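Local coordinates for AclR protein (Streptomyces galilaeus, PDB 2GEY) that is a putative hydroxylase that probably acts in the biosynthesis of aromatic polyketide antibiotics and has a SnoaL-like alpha+beta barrel fold, at residues 32-35 and 40-43. Sequence-based numbering, arbitrary orientation. Where two conformers were deposited one is given.
Sequences DIVH and NEVS
Val-34 and Glu-41 meet on one side of a short beta hairpin, their side chains crossing at about a right angle. Val-34 turns CG1 anti to its own nitrogen, and Glu-41 CG and CD pass across the end of this methyl, each 3.7 Å from CG1. In the one of two glutamate conformers described here, OE2 accepts from a water 2.8 Å away. That water also donates to Val-42 O and accepts from His-35 N, replacing the pair's second bond, since His-35 N and Val-42 O stand 4.0 Å apart. The one direct bond, Val-42 N to His-35 O, measures 2.8 Å and is nearly straight at hydrogen (169°), although the donor sits above the carbonyl plane. On the other face, His-35 CG is anti to the carbonyl carbon (chi1 -51°); ND1 bonds His-117 ND1, NE2 bonds Ser-44 OG, and the side chains of His-35 and Val-42 touch Met-47 of helix 44-57. Strand 40-42 is outermost in this chain's mixed sheet, and Val-34 bonds strand 113-122 beyond. The N-to-C directions of strands 33-35 and 40-42 make 123°, well short of antiparallel; the chemistry implies a junction held by one backbone bond and a bridging water, with the carboxylate's share depending on its conformer.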
loop_
_atom_site.group_PDB
_atom_site.type_symbol
_atom_site.label_atom_id
_atom_site.label_comp_id
_atom_site.label_asym_id
_atom_site.label_seq_id
_atom_site.Cartn_x
_atom_site.Cartn_y
_atom_site.Cartn_z
ATOM N N ASP A 32 14.541 9.161 -20.455
ATOM C CA ASP A 32 14.136 10.289 -19.613
ATOM C C ASP A 32 13.207 9.894 -18.471
ATOM O O ASP A 32 12.543 10.748 -17.875
ATOM C CB ASP A 32 13.455 11.347 -20.476
ATOM C CG ASP A 32 14.323 11.793 -21.635
ATOM O OD1 ASP A 32 15.488 12.185 -21.395
ATOM O OD2 ASP A 32 13.841 11.748 -22.786
ATOM N N ILE A 33 13.168 8.603 -18.157
ATOM C CA ILE A 33 12.315 8.099 -17.099
ATOM C C ILE A 33 12.596 8.773 -15.754
ATOM O O ILE A 33 13.755 9.070 -15.410
ATOM C CB ILE A 33 12.448 6.560 -16.954
ATOM C CG1 ILE A 33 11.363 6.009 -16.025
ATOM C CG2 ILE A 33 13.845 6.170 -16.456
ATOM C CD1 ILE A 33 11.254 4.504 -16.062
ATOM N N VAL A 34 11.522 9.055 -15.022
ATOM C CA VAL A 34 11.609 9.510 -13.639
ATOM C C VAL A 34 10.926 8.490 -12.729
ATOM O O VAL A 34 9.824 8.005 -13.025
ATOM C CB VAL A 34 10.954 10.894 -13.455
ATOM C CG1 VAL A 34 11.105 11.376 -12.021
ATOM C CG2 VAL A 34 11.565 11.884 -14.405
ATOM N N HIS A 35 11.592 8.154 -11.635
ATOM C CA HIS A 35 11.058 7.238 -10.641
ATOM C C HIS A 35 10.697 8.005 -9.381
ATOM O O HIS A 35 11.467 8.857 -8.930
ATOM C CB HIS A 35 12.087 6.177 -10.266
ATOM C CG HIS A 35 12.699 5.471 -11.435
ATOM N ND1 HIS A 35 12.140 4.348 -12.001
ATOM C CD2 HIS A 35 13.848 5.701 -12.109
ATOM C CE1 HIS A 35 12.906 3.930 -12.991
ATOM N NE2 HIS A 35 13.950 4.732 -13.076
ATOM N N ASN A 40 8.962 11.329 -3.393
ATOM C CA ASN A 40 10.285 11.875 -3.688
ATOM C C ASN A 40 10.846 11.157 -4.898
ATOM O O ASN A 40 10.598 9.966 -5.065
ATOM C CB ASN A 40 11.244 11.633 -2.525
ATOM C CG ASN A 40 10.799 12.295 -1.245
ATOM O OD1 ASN A 40 10.574 13.502 -1.202
ATOM N ND2 ASN A 40 10.680 11.505 -0.183
ATOM N N GLU A 41 11.620 11.860 -5.720
ATOM C CA GLU A 41 12.254 11.235 -6.882
ATOM C C GLU A 41 13.397 10.336 -6.431
ATOM O O GLU A 41 14.114 10.659 -5.474
ATOM C CB GLU A 41 12.792 12.270 -7.883
ATOM C CG GLU A 41 13.436 11.626 -9.126
ATOM C CD GLU A 41 14.022 12.615 -10.123
ATOM O OE1 GLU A 41 13.779 13.833 -9.993
ATOM O OE2 GLU A 41 14.729 12.161 -11.050
ATOM N N VAL A 42 13.557 9.220 -7.129
ATOM C CA VAL A 42 14.653 8.290 -6.929
ATOM C C VAL A 42 15.414 8.217 -8.251
ATOM O O VAL A 42 14.815 7.986 -9.307
ATOM C CB VAL A 42 14.117 6.895 -6.555
ATOM C CG1 VAL A 42 15.255 5.884 -6.421
ATOM C CG2 VAL A 42 13.316 6.974 -5.266
ATOM N N SER A 43 16.727 8.413 -8.213
ATOM C CA SER A 43 17.520 8.371 -9.445
ATOM C C SER A 43 17.473 6.976 -10.068
ATOM O O SER A 43 17.329 5.983 -9.362
ATOM C CB SER A 43 18.975 8.777 -9.176
ATOM O OG SER A 43 19.647 7.763 -8.457
HETATM O O HOH W 1 14.240 9.473 -11.392
#